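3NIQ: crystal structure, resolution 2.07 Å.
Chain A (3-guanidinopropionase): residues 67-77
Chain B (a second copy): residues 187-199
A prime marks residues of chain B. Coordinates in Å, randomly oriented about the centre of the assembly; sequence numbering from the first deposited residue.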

ATOM      1  N   LEU A  67      -8.999   7.394  18.552  1.00 19.72           N
ATOM      2  CA  LEU A  67      -9.342   6.053  19.064  1.00 19.30           C
ATOM      3  C   LEU A  67      -9.150   5.926  20.567  1.00 21.32           C
ATOM      4  O   LEU A  67      -9.593   4.934  21.168  1.00 20.35           O
ATOM      5  N   MET A  68      -8.485   6.916  21.170  1.00 21.42           N
ATOM      6  CA  MET A  68      -8.217   6.880  22.610  1.00 22.53           C
ATOM      7  C   MET A  68      -9.476   7.195  23.403  1.00 23.94           C
ATOM      8  O   MET A  68     -10.294   8.028  22.985  1.00 23.08           O
ATOM      9  N   ARG A  69      -9.619   6.534  24.551  1.00 25.28           N
ATOM     10  CA  ARG A  69     -10.788   6.738  25.404  1.00 26.80           C
ATOM     11  C   ARG A  69     -10.419   7.581  26.638  1.00 28.49           C
ATOM     12  O   ARG A  69      -9.309   8.133  26.712  1.00 29.85           O
ATOM     13  N   LYS A  70     -11.330   7.705  27.596  1.00 28.95           N
ATOM     14  CA  LYS A  70     -11.144   8.666  28.679  1.00 28.48           C
ATOM     15  C   LYS A  70     -10.358   8.151  29.878  1.00 27.60           C
ATOM     16  O   LYS A  70      -9.824   8.941  30.660  1.00 27.13           O
ATOM     17  N   VAL A  71     -10.291   6.838  30.043  1.00 26.94           N
ATOM     18  CA  VAL A  71      -9.734   6.286  31.274  1.00 27.48           C
ATOM     19  C   VAL A  71      -8.752   5.148  31.011  1.00 27.23           C
ATOM     20  O   VAL A  71      -9.026   4.248  30.216  1.00 27.79           O
ATOM     21  N   HIS A  72      -7.614   5.198  31.702  1.00 25.46           N
ATOM     22  CA  HIS A  72      -6.620   4.153  31.596  1.00 25.74           C
ATOM     23  C   HIS A  72      -7.100   2.873  32.281  1.00 25.82           C
ATOM     24  O   HIS A  72      -7.562   2.923  33.421  1.00 27.16           O
ATOM     25  N   HIS A  73      -6.982   1.721  31.611  1.00 25.93           N
ATOM     26  CA  HIS A  73      -7.682   0.514  32.097  1.00 25.38           C
ATOM     27  C   HIS A  73      -6.916  -0.183  33.214  1.00 25.77           C
ATOM     28  O   HIS A  73      -7.477  -1.001  33.938  1.00 25.49           O
ATOM     29  N   VAL A  74      -5.637   0.140  33.360  1.00 25.64           N
ATOM     30  CA  VAL A  74      -4.855  -0.468  34.424  1.00 25.39           C
ATOM     31  C   VAL A  74      -4.819   0.478  35.619  1.00 26.32           C
ATOM     32  O   VAL A  74      -5.244   0.122  36.711  1.00 25.48           O
ATOM     33  N   SER A  75      -4.313   1.683  35.396  1.00 26.18           N
ATOM     34  CA  SER A  75      -4.122   2.641  36.473  1.00 27.03           C
ATOM     35  C   SER A  75      -5.441   3.307  36.891  1.00 27.10           C
ATOM     36  O   SER A  75      -5.574   3.793  38.008  1.00 26.12           O
ATOM     37  N   ARG A  76      -6.410   3.310  35.984  1.00 28.04           N
ATOM     38  CA  ARG A  76      -7.705   3.958  36.201  1.00 28.86           C
ATOM     39  C   ARG A  76      -7.559   5.477  36.356  1.00 28.48           C
ATOM     40  O   ARG A  76      -8.473   6.160  36.806  1.00 28.92           O
ATOM     41  N   ILE A  77      -6.402   6.001  35.954  1.00 26.85           N
ATOM     42  CA  ILE A  77      -6.239   7.445  35.821  1.00 25.81           C
ATOM     43  C   ILE A  77      -7.207   7.969  34.769  1.00 26.03           C
ATOM     44  O   ILE A  77      -7.348   7.384  33.691  1.00 25.82           O
TER
ATOM     45  N   GLY B 187      -7.316 -11.530  26.825  1.00 19.82           N
ATOM     46  CA  GLY B 187      -6.624 -10.552  26.001  1.00 19.14           C
ATOM     47  C   GLY B 187      -7.110  -9.116  26.159  1.00 20.72           C
ATOM     48  O   GLY B 187      -6.574  -8.219  25.510  1.00 21.12           O
ATOM     49  N   ILE B 188      -8.108  -8.902  27.025  1.00 19.24           N
ATOM     50  CA  ILE B 188      -8.745  -7.611  27.220  1.00 20.19           C
ATOM     51  C   ILE B 188      -7.739  -6.503  27.549  1.00 20.84           C
ATOM     52  O   ILE B 188      -6.920  -6.666  28.449  1.00 20.70           O
ATOM     53  N   ARG B 189      -7.797  -5.394  26.811  1.00 20.61           N
ATOM     54  CA  ARG B 189      -6.849  -4.281  27.007  1.00 21.36           C
ATOM     55  C   ARG B 189      -7.269  -2.967  26.315  1.00 21.92           C
ATOM     56  O   ARG B 189      -8.139  -2.947  25.451  1.00 21.38           O
ATOM     57  N   GLY B 190      -6.620  -1.867  26.699  1.00 23.61           N
ATOM     58  CA  GLY B 190      -6.841  -0.584  26.037  1.00 24.15           C
ATOM     59  C   GLY B 190      -7.713   0.336  26.853  1.00 25.53           C
ATOM     60  O   GLY B 190      -8.481  -0.135  27.700  1.00 24.65           O
ATOM     61  N   SER B 191      -7.597   1.645  26.601  1.00 25.52           N
ATOM     62  CA  SER B 191      -8.382   2.642  27.347  1.00 27.77           C
ATOM     63  C   SER B 191      -9.885   2.315  27.333  1.00 29.46           C
ATOM     64  O   SER B 191     -10.399   1.674  26.396  1.00 28.82           O
ATOM     65  N   VAL B 192     -10.573   2.737  28.390  1.00 31.77           N
ATOM     66  CA  VAL B 192     -12.012   2.506  28.546  1.00 35.23           C
ATOM     67  C   VAL B 192     -12.739   3.823  28.820  1.00 37.80           C
ATOM     68  O   VAL B 192     -12.099   4.858  29.043  1.00 37.02           O
ATOM     69  N   TYR B 193     -14.068   3.768  28.800  1.00 41.35           N
ATOM     70  CA  TYR B 193     -14.931   4.924  29.071  1.00 45.57           C
ATOM     71  C   TYR B 193     -14.985   5.361  30.530  1.00 47.43           C
ATOM     72  O   TYR B 193     -14.856   6.548  30.830  1.00 48.21           O
ATOM     73  N   SER B 194     -15.179   4.400  31.428  1.00 50.18           N
ATOM     74  CA  SER B 194     -15.217   4.666  32.865  1.00 52.40           C
ATOM     75  C   SER B 194     -14.693   3.456  33.625  1.00 53.93           C
ATOM     76  O   SER B 194     -14.631   2.353  33.068  1.00 54.26           O
ATOM     77  N   PRO B 195     -14.317   3.645  34.906  1.00 55.28           N
ATOM     78  CA  PRO B 195     -13.932   2.486  35.723  1.00 56.12           C
ATOM     79  C   PRO B 195     -15.132   1.579  36.035  1.00 56.80           C
ATOM     80  O   PRO B 195     -15.012   0.650  36.841  1.00 57.16           O
ATOM     81  N   ASP B 196     -16.262   1.842  35.373  1.00 57.44           N
ATOM     82  CA  ASP B 196     -17.505   1.075  35.544  1.00 58.01           C
ATOM     83  C   ASP B 196     -17.739   0.043  34.425  1.00 57.71           C
ATOM     84  O   ASP B 196     -18.876  -0.373  34.180  1.00 57.80           O
ATOM     85  N   ASP B 197     -16.668  -0.359  33.745  1.00 57.39           N
ATOM     86  CA  ASP B 197     -16.772  -1.309  32.629  1.00 56.66           C
ATOM     87  C   ASP B 197     -16.901  -2.760  33.111  1.00 55.56           C
ATOM     88  O   ASP B 197     -17.825  -3.464  32.699  1.00 55.82           O
ATOM     89  N   ASP B 198     -15.996  -3.180  34.001  1.00 53.74           N
ATOM     90  CA  ASP B 198     -16.015  -4.524  34.595  1.00 52.24           C
ATOM     91  C   ASP B 198     -17.205  -4.772  35.560  1.00 50.60           C
ATOM     92  O   ASP B 198     -17.254  -5.802  36.236  1.00 50.47           O
ATOM     93  N   ALA B 199     -18.150  -3.828  35.617  1.00 48.52           N
ATOM     94  CA  ALA B 199     -19.328  -3.946  36.481  1.00 46.23           C
ATOM     95  C   ALA B 199     -20.156  -5.157  36.066  1.00 44.47           C
ATOM     96  O   ALA B 199     -20.326  -6.090  36.850  1.00 43.37           O
TER

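The two stretches come from two copies of 3-guanidinopropionase and meet mostly as loops. Together they bury 769 Å² of surface. Val71 and Val192′ form a single antiparallel bridge. The side chains pack around it.

At the start of the chain B stretch, Gly187′ makes no contact with the chain A stretch. Its carbonyl instead accepts a hydrogen bond from Arg189′ within chain B, NH1 of Arg189′ to O of Gly187′ at 3.2 Å. Ile188′ (chi1 m, chi2 m) sets off sideways, and its end leads away.

Arg189′ (chi1 p, then t, t) also sends its end away from the chain A stretch. Its contribution is made close to the backbone. The CA of Arg189′ lies over one face of the His73 ring, 3.6 Å from NE2 of His73, in a CH-pi contact. The CA-to-CB bond of His73 points toward chain B, with chi1 p and chi2 -79°. The same ring face covers Gly190′, with CE1 of His73 3.2 Å from N of Gly190′. Gly190′ has no side chain, and its backbone angles by themselves call for glycine.

Ser191′ gives the largest covered area of the chain B residues. Its chi1 is p, and OG of Ser191′ accepts a hydrogen bond from N of Arg69 at 2.9 Å. The CA-to-CB bond of Arg69 points toward chain B, and the side chain is extended, with chi1 m followed by t and t. NH1 of Arg69 donates to O of Ser191′ at 2.7 Å, near the guanidinium plane. Arg69 therefore holds Ser191′ by both its backbone and its side chain.

Val192′ forms both bridge bonds. N of Val192′ donates to O of Val71 at 2.8 Å, nearly straight, and N of Val71 donates to O of Val192′ at 2.9 Å. Its CA-to-CB bond points away, with chi1 m, yet its methyls still reach chain A. CG2 of Val192′ is 4.2 Å from CB of Val71, and CG1 of Val192′ is 4.1 Å from CB of His73.

Tyr193′ (chi1 m, chi2 106°) starts away, but its end comes nearer. Its ring face receives the aliphatic part of Arg69: CD of Arg69 sits 4.0 Å from CE1 of Tyr193′ in a CH-pi contact. The Tyr193′ hydroxyl is hydrogen-bonded elsewhere in the structure. The carbonyl O of Tyr193′ lies 3.6 Å from CG2 of Val71, whose chi1 is t.

The CA-to-CB bond of Ser194′ points away, and the residue opens a type I turn that ends at Asp197′. Within the turn, the CA-to-CB bond of Pro195′ points toward chain A. CG of Pro195′ is 4.3 Å from CG1 of Val71, an apolar contact. Arg76 (m, t, t) leaves its backbone sideways, and its end comes nearer. NH1 of Arg76 donates to O of Pro195′ at 3.2 Å.

The CA-to-CB bond of Asp196′ points away. That of Asp198′ (chi1 p) points toward chain A, with OD2 of Asp198′ 4.0 Å from NH2 of Arg76. The charges are opposite, but the distance is beyond a salt bridge. Ala199′ makes no contact with the chain A stretch.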

ATOM      1  CB  LEU A  67      -8.524   4.963  18.354  1.00 19.73           C
ATOM      2  CG  LEU A  67      -8.533   4.939  16.825  1.00 21.15           C
ATOM      3  CD1 LEU A  67      -7.899   3.660  16.298  1.00 21.62           C
ATOM      4  CD2 LEU A  67      -9.966   5.074  16.300  1.00 25.32           C
ATOM      5  CB  MET A  68      -7.122   7.864  22.985  1.00 20.84           C
ATOM      6  CG  MET A  68      -5.736   7.574  22.340  1.00 23.79           C
ATOM      7  SD  MET A  68      -5.086   5.995  22.896  1.00 26.34           S
ATOM      8  CE  MET A  68      -5.500   4.880  21.544  1.00 23.12           C
ATOM      9  CB  ARG A  69     -11.440   5.380  25.730  1.00 27.29           C
ATOM     10  CG  ARG A  69     -11.787   4.606  24.446  1.00 26.32           C
ATOM     11  CD  ARG A  69     -12.654   3.365  24.653  1.00 27.22           C
ATOM     12  NE  ARG A  69     -12.779   2.572  23.416  1.00 25.83           N
ATOM     13  CZ  ARG A  69     -11.833   1.739  22.972  1.00 28.41           C
ATOM     14  NH1 ARG A  69     -10.703   1.588  23.665  1.00 26.70           N
ATOM     15  NH2 ARG A  69     -12.011   1.037  21.847  1.00 26.00           N
ATOM     16  CB  LYS A  70     -12.500   9.205  29.143  1.00 29.81           C
ATOM     17  CG  LYS A  70     -13.204  10.084  28.103  1.00 33.89           C
ATOM     18  CD  LYS A  70     -14.393  10.867  28.682  1.00 38.78           C
ATOM     19  CE  LYS A  70     -15.536   9.967  29.131  1.00 41.60           C
ATOM     20  NZ  LYS A  70     -16.831  10.734  29.139  1.00 44.20           N
ATOM     21  CB  VAL A  71     -10.858   5.821  32.249  1.00 28.06           C
ATOM     22  CG1 VAL A  71     -10.270   5.186  33.505  1.00 25.76           C
ATOM     23  CG2 VAL A  71     -11.775   6.996  32.618  1.00 29.77           C
ATOM     24  CB  HIS A  72      -5.295   4.632  32.199  1.00 24.88           C
ATOM     25  CG  HIS A  72      -4.126   3.829  31.747  1.00 23.40           C
ATOM     26  ND1 HIS A  72      -3.935   2.520  32.132  1.00 21.27           N
ATOM     27  CD2 HIS A  72      -3.107   4.134  30.909  1.00 18.74           C
ATOM     28  CE1 HIS A  72      -2.834   2.057  31.564  1.00 22.68           C
ATOM     29  NE2 HIS A  72      -2.319   3.014  30.809  1.00 20.15           N
ATOM     30  CB  HIS A  73      -8.068  -0.470  30.961  1.00 24.30           C
ATOM     31  CG  HIS A  73      -6.959  -1.383  30.524  1.00 23.70           C
ATOM     32  ND1 HIS A  73      -5.945  -0.976  29.683  1.00 22.21           N
ATOM     33  CD2 HIS A  73      -6.719  -2.690  30.793  1.00 22.32           C
ATOM     34  CE1 HIS A  73      -5.118  -1.983  29.467  1.00 23.39           C
ATOM     35  NE2 HIS A  73      -5.563  -3.037  30.129  1.00 26.70           N
ATOM     36  CB  VAL A  74      -3.427  -0.794  33.949  1.00 25.91           C
ATOM     37  CG1 VAL A  74      -2.614  -1.481  35.060  1.00 25.46           C
ATOM     38  CG2 VAL A  74      -3.483  -1.641  32.656  1.00 24.25           C
ATOM     39  CB  SER A  75      -3.092   3.683  36.045  1.00 26.00           C
ATOM     40  OG  SER A  75      -3.608   4.522  35.026  1.00 26.22           O
ATOM     41  CB  ARG A  76      -8.458   3.297  37.371  1.00 29.96           C
ATOM     42  CG  ARG A  76      -8.782   1.821  37.104  1.00 34.29           C
ATOM     43  CD  ARG A  76      -9.301   1.125  38.351  1.00 45.30           C
ATOM     44  NE  ARG A  76      -9.738  -0.253  38.092  1.00 57.48           N
ATOM     45  CZ  ARG A  76     -10.992  -0.621  37.822  1.00 57.10           C
ATOM     46  NH1 ARG A  76     -11.970   0.281  37.758  1.00 52.62           N
ATOM     47  NH2 ARG A  76     -11.273  -1.901  37.614  1.00 54.23           N
ATOM     48  CB  ILE A  77      -4.796   7.831  35.457  1.00 25.61           C
ATOM     49  CG1 ILE A  77      -3.839   7.350  36.563  1.00 26.65           C
ATOM     50  CG2 ILE A  77      -4.693   9.353  35.221  1.00 23.06           C
ATOM     51  CD1 ILE A  77      -2.330   7.364  36.208  1.00 25.43           C
TER
ATOM     52  CB  ILE B 188      -9.821  -7.672  28.346  1.00 20.84           C
ATOM     53  CG1 ILE B 188     -10.754  -8.889  28.170  1.00 22.01           C
ATOM     54  CG2 ILE B 188     -10.610  -6.370  28.399  1.00 21.07           C
ATOM     55  CD1 ILE B 188     -11.579  -8.886  26.892  1.00 23.54           C
ATOM     56  CB  ARG B 189      -5.471  -4.677  26.482  1.00 21.03           C
ATOM     57  CG  ARG B 189      -5.462  -4.827  24.953  1.00 19.88           C
ATOM     58  CD  ARG B 189      -4.142  -5.302  24.442  1.00 17.29           C
ATOM     59  NE  ARG B 189      -4.160  -5.314  22.973  1.00 18.59           N
ATOM     60  CZ  ARG B 189      -4.625  -6.328  22.251  1.00 16.39           C
ATOM     61  NH1 ARG B 189      -5.070  -7.431  22.854  1.00 15.95           N
ATOM     62  NH2 ARG B 189      -4.604  -6.260  20.927  1.00 17.76           N
ATOM     63  CB  SER B 191      -8.110   4.062  26.824  1.00 27.20           C
ATOM     64  OG  SER B 191      -8.298   4.123  25.422  1.00 27.46           O
ATOM     65  CB  VAL B 192     -12.302   1.490  29.682  1.00 34.88           C
ATOM     66  CG1 VAL B 192     -11.800   0.096  29.288  1.00 36.03           C
ATOM     67  CG2 VAL B 192     -11.670   1.942  31.015  1.00 35.70           C
ATOM     68  CB  TYR B 193     -16.345   4.659  28.564  1.00 45.94           C
ATOM     69  CG  TYR B 193     -16.424   4.629  27.063  1.00 47.42           C
ATOM     70  CD1 TYR B 193     -16.577   3.416  26.373  1.00 49.28           C
ATOM     71  CD2 TYR B 193     -16.335   5.813  26.325  1.00 49.96           C
ATOM     72  CE1 TYR B 193     -16.650   3.388  24.973  1.00 49.97           C
ATOM     73  CE2 TYR B 193     -16.403   5.798  24.934  1.00 50.40           C
ATOM     74  CZ  TYR B 193     -16.561   4.590  24.265  1.00 49.91           C
ATOM     75  OH  TYR B 193     -16.631   4.595  22.896  1.00 49.76           O
ATOM     76  CB  SER B 194     -16.652   4.973  33.303  1.00 52.88           C
ATOM     77  OG  SER B 194     -17.487   3.831  33.143  1.00 54.44           O
ATOM     78  CB  PRO B 195     -13.373   3.129  37.003  1.00 56.35           C
ATOM     79  CG  PRO B 195     -13.086   4.568  36.637  1.00 55.94           C
ATOM     80  CD  PRO B 195     -14.149   4.912  35.642  1.00 55.32           C
ATOM     81  CB  ASP B 196     -18.718   2.024  35.630  1.00 58.45           C
ATOM     82  CG  ASP B 196     -18.579   3.075  36.734  1.00 59.86           C
ATOM     83  OD1 ASP B 196     -18.065   2.750  37.830  1.00 61.39           O
ATOM     84  OD2 ASP B 196     -19.003   4.233  36.501  1.00 61.40           O
ATOM     85  CB  ASP B 197     -15.602  -1.139  31.638  1.00 57.13           C
ATOM     86  CG  ASP B 197     -14.237  -1.305  32.295  1.00 57.54           C
ATOM     87  OD1 ASP B 197     -14.088  -0.942  33.491  1.00 57.31           O
ATOM     88  OD2 ASP B 197     -13.314  -1.800  31.601  1.00 57.55           O
ATOM     89  CB  ASP B 198     -14.657  -4.839  35.272  1.00 52.33           C
ATOM     90  CG  ASP B 198     -14.551  -4.296  36.714  1.00 54.12           C
ATOM     91  OD1 ASP B 198     -15.114  -3.215  37.020  1.00 56.07           O
ATOM     92  OD2 ASP B 198     -13.900  -4.963  37.550  1.00 54.10           O
ATOM     93  CB  ALA B 199     -20.176  -2.676  36.429  1.00 46.12           C
TER